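Local coordinates for glucokinase (Leishmania braziliensis MHOM/BR/75/M2904, PDB 6EDI) that catalyses the ATP-dependent phosphorylation of glucose to glucose 6-phosphate, and was crystallised as a dimer in an open conformation, at the interface of chains A and B. Sequence-based numbering; all coordinates share one arbitrary frame. Chains: chain A/B, Glucokinase.

Contact 1: the interface of chains A and B. Residues chain A 241-243, 248, 251-252; chain B 242-244, 248.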
loop_
_atom_site.group_PDB
_atom_site.type_symbol
_atom_site.label_atom_id
_atom_site.label_comp_id
_atom_site.label_asym_id
_atom_site.label_seq_id
_atom_site.Cartn_x
_atom_site.Cartn_y
_atom_site.Cartn_z
ATOM N N SER A 241 -17.809 0.042 4.596
ATOM C CA SER A 241 -18.331 -0.640 3.427
ATOM C C SER A 241 -19.849 -0.558 3.384
ATOM O O SER A 241 -20.512 -0.446 4.415
ATOM C CB SER A 241 -17.899 -2.106 3.438
ATOM O OG SER A 241 -16.497 -2.227 3.282
ATOM N N TRP A 242 -20.405 -0.606 2.182
ATOM C CA TRP A 242 -21.845 -0.630 2.050
ATOM C C TRP A 242 -22.426 -1.894 2.690
ATOM O O TRP A 242 -21.776 -2.940 2.745
ATOM C CB TRP A 242 -22.241 -0.519 0.566
ATOM C CG TRP A 242 -23.707 -0.413 0.370
ATOM C CD1 TRP A 242 -24.459 0.728 0.292
ATOM C CD2 TRP A 242 -24.610 -1.505 0.228
ATOM N NE1 TRP A 242 -25.789 0.399 0.112
ATOM C CE2 TRP A 242 -25.903 -0.968 0.066
ATOM C CE3 TRP A 242 -24.449 -2.896 0.220
ATOM C CZ2 TRP A 242 -27.022 -1.773 -0.103
ATOM C CZ3 TRP A 242 -25.561 -3.690 0.055
ATOM C CH2 TRP A 242 -26.834 -3.128 -0.099
ATOM N N CYS A 243 -23.650 -1.780 3.200
ATOM C CA CYS A 243 -24.363 -2.934 3.738
ATOM C C CYS A 243 -25.840 -2.582 3.833
ATOM O O CYS A 243 -26.227 -1.444 3.558
ATOM C CB CYS A 243 -23.816 -3.338 5.106
ATOM S SG CYS A 243 -23.671 -1.966 6.281
ATOM N N SER A 248 -26.647 -1.861 8.196
ATOM C CA SER A 248 -26.772 -0.514 7.631
ATOM C C SER A 248 -27.391 0.489 8.615
ATOM O O SER A 248 -27.016 1.662 8.630
ATOM C CB SER A 248 -27.565 -0.551 6.315
ATOM O OG SER A 248 -27.670 0.735 5.743
ATOM N N VAL A 251 -24.483 1.690 10.652
ATOM C CA VAL A 251 -23.618 2.628 9.960
ATOM C C VAL A 251 -24.315 3.973 9.880
ATOM O O VAL A 251 -23.703 5.029 10.081
ATOM C CB VAL A 251 -23.225 2.139 8.542
ATOM C CG1 VAL A 251 -22.318 3.160 7.880
ATOM C CG2 VAL A 251 -22.540 0.758 8.600
ATOM N N GLN A 252 -25.614 3.925 9.593
ATOM C CA GLN A 252 -26.425 5.136 9.544
ATOM C C GLN A 252 -26.362 5.909 10.861
ATOM O O GLN A 252 -26.162 7.135 10.884
ATOM C CB GLN A 252 -27.887 4.790 9.247
ATOM C CG GLN A 252 -28.779 6.030 9.144
ATOM C CD GLN A 252 -28.319 6.986 8.054
ATOM O OE1 GLN A 252 -28.665 6.826 6.877
ATOM N NE2 GLN A 252 -27.530 7.976 8.435
ATOM N N TRP B 242 -20.261 2.676 1.928
ATOM C CA TRP B 242 -21.622 2.916 2.404
ATOM C C TRP B 242 -22.162 4.258 1.928
ATOM O O TRP B 242 -21.442 5.240 1.843
ATOM C CB TRP B 242 -21.670 2.878 3.938
ATOM C CG TRP B 242 -23.075 2.935 4.475
ATOM C CD1 TRP B 242 -23.901 1.872 4.736
ATOM C CD2 TRP B 242 -23.815 4.112 4.822
ATOM N NE1 TRP B 242 -25.113 2.324 5.217
ATOM C CE2 TRP B 242 -25.087 3.694 5.268
ATOM C CE3 TRP B 242 -23.533 5.482 4.780
ATOM C CZ2 TRP B 242 -26.070 4.600 5.689
ATOM C CZ3 TRP B 242 -24.518 6.384 5.188
ATOM C CH2 TRP B 242 -25.765 5.935 5.641
ATOM N N CYS B 243 -23.447 4.287 1.601
ATOM C CA CYS B 243 -24.097 5.517 1.181
ATOM C C CYS B 243 -25.570 5.325 1.448
ATOM O O CYS B 243 -25.995 4.228 1.832
ATOM C CB CYS B 243 -23.852 5.786 -0.298
ATOM S SG CYS B 243 -24.195 4.355 -1.358
ATOM N N ALA B 244 -26.348 6.383 1.253
ATOM C CA ALA B 244 -27.775 6.316 1.539
ATOM C C ALA B 244 -28.596 6.772 0.342
ATOM O O ALA B 244 -28.062 7.012 -0.744
ATOM C CB ALA B 244 -28.112 7.144 2.750
ATOM N N SER B 248 -27.538 4.496 -2.438
ATOM C CA SER B 248 -27.668 3.161 -1.844
ATOM C C SER B 248 -28.605 2.282 -2.660
ATOM O O SER B 248 -28.417 1.069 -2.712
ATOM C CB SER B 248 -28.149 3.221 -0.392
ATOM O OG SER B 248 -28.262 1.911 0.148
#

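Contact 2: the interface of chains A and B. Residues chain A 241, 336, 376-378; chain B 237-239, 272, 274.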
loop_
_atom_site.group_PDB
_atom_site.type_symbol
_atom_site.label_atom_id
_atom_site.label_comp_id
_atom_site.label_asym_id
_atom_site.label_seq_id
_atom_site.Cartn_x
_atom_site.Cartn_y
_atom_site.Cartn_z
ATOM N N SER A 241 -17.809 0.042 4.596
ATOM C CA SER A 241 -18.331 -0.640 3.427
ATOM C C SER A 241 -19.849 -0.558 3.384
ATOM O O SER A 241 -20.512 -0.446 4.415
ATOM C CB SER A 241 -17.899 -2.106 3.438
ATOM O OG SER A 241 -16.497 -2.227 3.282
ATOM N N GLU A 336 -11.416 -5.573 4.163
ATOM C CA GLU A 336 -10.999 -4.665 3.091
ATOM C C GLU A 336 -9.475 -4.608 2.896
ATOM O O GLU A 336 -8.990 -4.637 1.766
ATOM C CB GLU A 336 -11.557 -3.249 3.309
ATOM C CG GLU A 336 -13.089 -3.136 3.321
ATOM C CD GLU A 336 -13.793 -3.923 2.218
ATOM O OE1 GLU A 336 -13.259 -4.076 1.093
ATOM O OE2 GLU A 336 -14.920 -4.388 2.477
ATOM N N HIS A 376 -17.115 -10.921 3.244
ATOM C CA HIS A 376 -16.658 -10.134 2.096
ATOM C C HIS A 376 -16.981 -10.856 0.789
ATOM O O HIS A 376 -16.834 -12.073 0.699
ATOM C CB HIS A 376 -15.139 -9.898 2.168
ATOM C CG HIS A 376 -14.656 -8.809 1.258
ATOM N ND1 HIS A 376 -14.518 -8.980 -0.104
ATOM C CD2 HIS A 376 -14.294 -7.529 1.517
ATOM C CE1 HIS A 376 -14.086 -7.855 -0.647
ATOM N NE2 HIS A 376 -13.943 -6.955 0.317
ATOM N N ALA A 377 -17.407 -10.101 -0.216
ATOM C CA ALA A 377 -17.795 -10.671 -1.514
ATOM C C ALA A 377 -16.689 -11.508 -2.138
ATOM O O ALA A 377 -16.956 -12.455 -2.883
ATOM C CB ALA A 377 -18.208 -9.572 -2.472
ATOM N N MET A 378 -15.444 -11.145 -1.857
ATOM C CA MET A 378 -14.310 -11.808 -2.503
ATOM C C MET A 378 -13.855 -13.053 -1.744
ATOM O O MET A 378 -13.079 -13.867 -2.264
ATOM C CB MET A 378 -13.151 -10.819 -2.668
ATOM C CG MET A 378 -13.509 -9.609 -3.534
ATOM S SD MET A 378 -13.800 -10.096 -5.257
ATOM C CE MET A 378 -12.116 -10.290 -5.832
ATOM N N SER B 237 -11.079 -4.425 -5.805
ATOM C CA SER B 237 -11.846 -5.434 -5.094
ATOM C C SER B 237 -12.244 -4.989 -3.691
ATOM O O SER B 237 -12.827 -5.771 -2.939
ATOM C CB SER B 237 -11.070 -6.750 -5.037
ATOM O OG SER B 237 -10.804 -7.212 -6.346
ATOM N N LEU B 238 -11.915 -3.748 -3.340
ATOM C CA LEU B 238 -12.452 -3.124 -2.119
ATOM C C LEU B 238 -13.970 -3.028 -2.264
ATOM O O LEU B 238 -14.462 -2.712 -3.342
ATOM C CB LEU B 238 -11.846 -1.733 -1.941
ATOM C CG LEU B 238 -12.404 -0.678 -0.976
ATOM C CD1 LEU B 238 -12.254 -1.105 0.471
ATOM C CD2 LEU B 238 -11.719 0.676 -1.199
ATOM N N SER B 239 -14.718 -3.291 -1.193
ATOM C CA SER B 239 -16.180 -3.151 -1.255
ATOM C C SER B 239 -16.561 -1.692 -1.501
ATOM O O SER B 239 -15.873 -0.786 -1.045
ATOM C CB SER B 239 -16.842 -3.637 0.033
ATOM O OG SER B 239 -16.528 -4.977 0.319
ATOM N N ALA B 272 -22.156 -6.243 -0.254
ATOM C CA ALA B 272 -21.606 -5.100 -0.998
ATOM C C ALA B 272 -20.855 -5.529 -2.258
ATOM O O ALA B 272 -19.985 -6.403 -2.205
ATOM C CB ALA B 272 -20.704 -4.257 -0.098
ATOM N N ILE B 274 -18.057 -4.994 -5.266
ATOM C CA ILE B 274 -16.720 -4.398 -5.251
ATOM C C ILE B 274 -16.699 -3.174 -6.164
ATOM O O ILE B 274 -17.505 -3.097 -7.104
ATOM C CB ILE B 274 -15.633 -5.421 -5.648
ATOM C CG1 ILE B 274 -15.821 -5.925 -7.084
ATOM C CG2 ILE B 274 -15.641 -6.599 -4.685
ATOM C CD1 ILE B 274 -14.611 -6.757 -7.581
HETATM O O HOH W 1 -18.194 -7.008 -0.231
#

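Contact 3: the interface of chains A and B. Residues chain A 218, 231, 233, 235, 340-341; chain B 218, 231, 233, 235, 340-341.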
loop_
_atom_site.group_PDB
_atom_site.type_symbol
_atom_site.label_atom_id
_atom_site.label_comp_id
_atom_site.label_asym_id
_atom_site.label_seq_id
_atom_site.Cartn_x
_atom_site.Cartn_y
_atom_site.Cartn_z
ATOM N N LEU A 218 1.813 -1.141 6.375
ATOM C CA LEU A 218 2.018 -2.401 5.684
ATOM C C LEU A 218 3.494 -2.702 5.612
ATOM O O LEU A 218 4.286 -1.858 5.154
ATOM C CB LEU A 218 1.419 -2.344 4.276
ATOM C CG LEU A 218 1.672 -3.561 3.385
ATOM C CD1 LEU A 218 0.662 -4.678 3.661
ATOM C CD2 LEU A 218 1.723 -3.175 1.915
ATOM N N LEU A 231 5.221 0.716 4.667
ATOM C CA LEU A 231 4.519 1.880 4.175
ATOM C C LEU A 231 3.539 2.280 5.253
ATOM O O LEU A 231 2.739 1.448 5.695
ATOM C CB LEU A 231 3.758 1.567 2.885
ATOM C CG LEU A 231 4.557 1.568 1.579
ATOM C CD1 LEU A 231 5.498 0.373 1.532
ATOM C CD2 LEU A 231 3.652 1.570 0.343
ATOM N N LEU A 233 0.199 4.091 6.458
ATOM C CA LEU A 233 -1.117 4.083 5.803
ATOM C C LEU A 233 -2.188 4.848 6.589
ATOM O O LEU A 233 -2.002 5.163 7.764
ATOM C CB LEU A 233 -1.588 2.644 5.602
ATOM C CG LEU A 233 -0.773 1.723 4.695
ATOM C CD1 LEU A 233 -1.321 0.316 4.755
ATOM C CD2 LEU A 233 -0.801 2.238 3.262
ATOM N N CYS A 235 -5.634 3.528 6.586
ATOM C CA CYS A 235 -6.733 2.604 6.342
ATOM C C CYS A 235 -7.893 2.775 7.324
ATOM O O CYS A 235 -9.047 2.490 6.986
ATOM C CB CYS A 235 -6.226 1.148 6.350
ATOM S SG CYS A 235 -5.081 0.740 4.983
ATOM N N GLN A 340 -7.288 -5.849 -0.367
ATOM C CA GLN A 340 -6.493 -4.951 -1.215
ATOM C C GLN A 340 -5.034 -5.347 -1.302
ATOM O O GLN A 340 -4.417 -5.229 -2.355
ATOM C CB GLN A 340 -6.544 -3.516 -0.712
ATOM C CG GLN A 340 -7.897 -2.866 -0.785
ATOM C CD GLN A 340 -7.854 -1.529 -0.111
ATOM O OE1 GLN A 340 -8.137 -1.415 1.088
ATOM N NE2 GLN A 340 -7.440 -0.509 -0.859
ATOM N N PHE A 341 -4.482 -5.792 -0.185
ATOM C CA PHE A 341 -3.059 -6.087 -0.113
ATOM C C PHE A 341 -2.675 -7.570 -0.237
ATOM O O PHE A 341 -1.470 -7.905 -0.367
ATOM C CB PHE A 341 -2.532 -5.541 1.221
ATOM C CG PHE A 341 -2.688 -4.059 1.373
ATOM C CD1 PHE A 341 -2.086 -3.195 0.465
ATOM C CD2 PHE A 341 -3.404 -3.522 2.450
ATOM C CE1 PHE A 341 -2.187 -1.816 0.605
ATOM C CE2 PHE A 341 -3.528 -2.135 2.606
ATOM C CZ PHE A 341 -2.929 -1.275 1.677
ATOM N N LEU B 218 0.563 1.052 -6.687
ATOM C CA LEU B 218 1.064 2.266 -6.045
ATOM C C LEU B 218 2.550 2.449 -6.335
ATOM O O LEU B 218 3.345 1.552 -6.083
ATOM C CB LEU B 218 0.822 2.197 -4.529
ATOM C CG LEU B 218 1.351 3.326 -3.637
ATOM C CD1 LEU B 218 0.646 4.632 -3.898
ATOM C CD2 LEU B 218 1.203 2.943 -2.153
ATOM N N LEU B 231 4.065 -1.133 -5.604
ATOM C CA LEU B 231 3.356 -2.244 -4.983
ATOM C C LEU B 231 2.142 -2.607 -5.807
ATOM O O LEU B 231 1.335 -1.735 -6.133
ATOM C CB LEU B 231 2.922 -1.887 -3.560
ATOM C CG LEU B 231 4.026 -1.965 -2.523
ATOM C CD1 LEU B 231 4.985 -0.761 -2.633
ATOM C CD2 LEU B 231 3.416 -2.044 -1.141
ATOM N N LEU B 233 -1.551 -3.939 -6.321
ATOM C CA LEU B 233 -2.691 -3.814 -5.417
ATOM C C LEU B 233 -3.952 -4.443 -6.002
ATOM O O LEU B 233 -4.031 -4.731 -7.201
ATOM C CB LEU B 233 -2.980 -2.335 -5.089
ATOM C CG LEU B 233 -1.893 -1.471 -4.457
ATOM C CD1 LEU B 233 -2.232 0.011 -4.522
ATOM C CD2 LEU B 233 -1.653 -1.929 -3.033
ATOM N N CYS B 235 -7.146 -2.817 -5.289
ATOM C CA CYS B 235 -8.109 -1.844 -4.796
ATOM C C CYS B 235 -9.448 -1.929 -5.501
ATOM O O CYS B 235 -10.465 -1.500 -4.958
ATOM C CB CYS B 235 -7.563 -0.410 -4.892
ATOM S SG CYS B 235 -6.118 -0.126 -3.848
ATOM N N GLN B 340 -6.414 6.590 1.756
ATOM C CA GLN B 340 -5.585 5.552 2.384
ATOM C C GLN B 340 -4.105 5.777 2.175
ATOM O O GLN B 340 -3.307 5.546 3.081
ATOM C CB GLN B 340 -5.930 4.154 1.853
ATOM C CG GLN B 340 -7.255 3.601 2.306
ATOM C CD GLN B 340 -7.514 2.240 1.688
ATOM O OE1 GLN B 340 -8.185 2.132 0.657
ATOM N NE2 GLN B 340 -6.955 1.204 2.291
ATOM N N PHE B 341 -3.736 6.194 0.962
ATOM C CA PHE B 341 -2.336 6.322 0.606
ATOM C C PHE B 341 -1.865 7.769 0.634
ATOM O O PHE B 341 -0.663 8.018 0.527
ATOM C CB PHE B 341 -2.076 5.713 -0.796
ATOM C CG PHE B 341 -2.451 4.269 -0.896
ATOM C CD1 PHE B 341 -1.726 3.303 -0.206
ATOM C CD2 PHE B 341 -3.550 3.871 -1.657
ATOM C CE1 PHE B 341 -2.081 1.947 -0.289
ATOM C CE2 PHE B 341 -3.909 2.533 -1.744
ATOM C CZ PHE B 341 -3.179 1.569 -1.045
#

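Contact 1: the interface of chains A and B
Two-fold exchange of tryptophans joins the subunits here: in this homodimeric interface A:Trp242 and B:Trp242 each leave a loop to reach the partner's helix 245-259, so the exchanged tryptophans help hold the two chains together. The recurring element is an indole N-H bonded to a serine hydroxyl near the start of that helix. A:Trp242 NE1 donates to B:Ser248 OG at 2.9 Å, and the reciprocal bond from B:Trp242 NE1 to A:Ser248 OG measures 3.1 Å. Both are nearly straight, and each hydroxyl lies almost in the plane of the indole it meets, which, for B:Trp242 together with the face and edge contacts of the helix, helps set how the ring is turned. The indoles swing away from the main-chain nitrogen of their own residue (chi1 -172° in B:Trp242), which sends them out from the loop and over to the other subunit.

Around B:Trp242 the helix supplies more than the serine. A:Val251 CG1 lies over one face of the five-membered ring, 3.5 Å from its centroid, the two side chains running past each other in opposite directions. The amide of A:Gln252 comes to the six-membered end, its plane turned 81° from the indole. Close to the symmetry axis the loops themselves meet, with A:Trp242 CA 3.6 Å from B:Trp242 CA. At the far rim of the indole, A:Gln252 OE1 stands at the ring edge in its plane, 3.3 Å from B:Trp242 CH2.

Contact 2: the interface of chains A and B
A:Glu336, on a helix of one subunit, and B:Ser239, on a loop of the other, form a polar helix-to-loop interface that helps join the dimer, the glutamate carboxylate gathering donors from both chains. A:Glu336 receives B:Ser239 through both carboxylate oxygens: the backbone B:Ser239 N donates to A:Glu336 OE1 at 2.8 Å, while the hydroxyl B:Ser239 OG reaches A:Glu336 OE2, also at 2.8 Å, on its syn side. Donors from its own chain hold the carboxylate. A:Ser241 OG bonds to OE2 from above the carboxylate plane, and A:His376 NE2 bonds to OE1 from the face opposite that used by B:Ser239 N. Four bonds thus fix the rotation of the group, and the gathered donors would be expected to favour its charged form.

The imidazole is itself held in register, A:Met378 N donating to A:His376 ND1 at 2.9 Å nearly in the ring plane. A water extends the network, joining B:Ser239 OG, the carbonyl B:Ala272 O and A:Ala377 N.

Apolar groups flank this core. B:Leu238 CD1 packs 3.6 Å from A:Glu336 CG, the side chains crossing at about a right angle. A:Met378, bent at chi2 (-67°) and again at chi3, lays CG and SD against B:Ile274 CG2 and brings CE to B:Ser237. In the fold, A:Glu336 lies on the long helix 317-341, A:His376 immediately precedes helix 377-382, and B:Ser239 follows the 3-10 helix 235-237.

Contact 3: the interface of chains A and B
A:Gln340 and B:Gln340 pair their amides across the dimer interface of this glucokinase of the ASKHA superfamily (acetate and sugar kinases, Hsc70, actin), in a reciprocal arrangement related by the two-fold symmetry of the interface. B:Gln340 NE2 donates to A:Gln340 OE1 at 3.1 Å, and A:Gln340 NE2 returns a bond of 3.1 Å to B:Gln340 OE1. The amides do not form a flat pair: their planes are 52° apart, and each donor is tilted modestly from the carbonyl plane it meets. Each NE2 also serves a cysteine of the partner, with B:Gln340 NE2 3.3 Å from A:Cys235 SG and the sulfur in the amide plane. The twin bond runs from A:Gln340 NE2 to B:Cys235 SG, so that both nitrogens are gripped by an oxygen and a sulfur. The chain of A:Gln340 is extended past CG (chi2 173°), which carries the amide from its helix to the partner.

Next to this polar pair, A:Phe341 and B:Phe341 approach from opposite directions, touching edge to edge, with A:Phe341 CZ 3.9 Å from B:Phe341 CE1. A leucine of the opposite subunit lies alongside each ring, B:Leu233 CD2 coming within 3.7 Å of A:Phe341 CE1. Farther out, leucine methyls meet tip to tip: A:Leu218 CD2 is 3.7 Å from B:Leu231 CD2, and A:Leu231 faces B:Leu231. Strand 227-233 presents A:Leu231 and A:Leu233, and strand 214-222 presents A:Leu218, with a matching arrangement in chain B, while the C-terminal ends of helices 317-341 position the glutamines and phenylalanines.

The three contacts follow one another along the dimer interface. C-alpha centres of contact 1 and contact 2 lie about 13 Å apart, those of contact 2 and contact 3 about 15 Å, and those of contact 1 and contact 3 about 23 Å. Contact 1 and contact 2 share A:Ser241, next in sequence to the exchanged tryptophan. Helix 317-341 serves contact 2 and contact 3 one helical turn apart, and the 3-10 helix 235-237 also contributes to both. The segment from strand 227-233 to helix 245-259 contributes to all three, a continuity that probably makes the three patches parts of a single dimer surface.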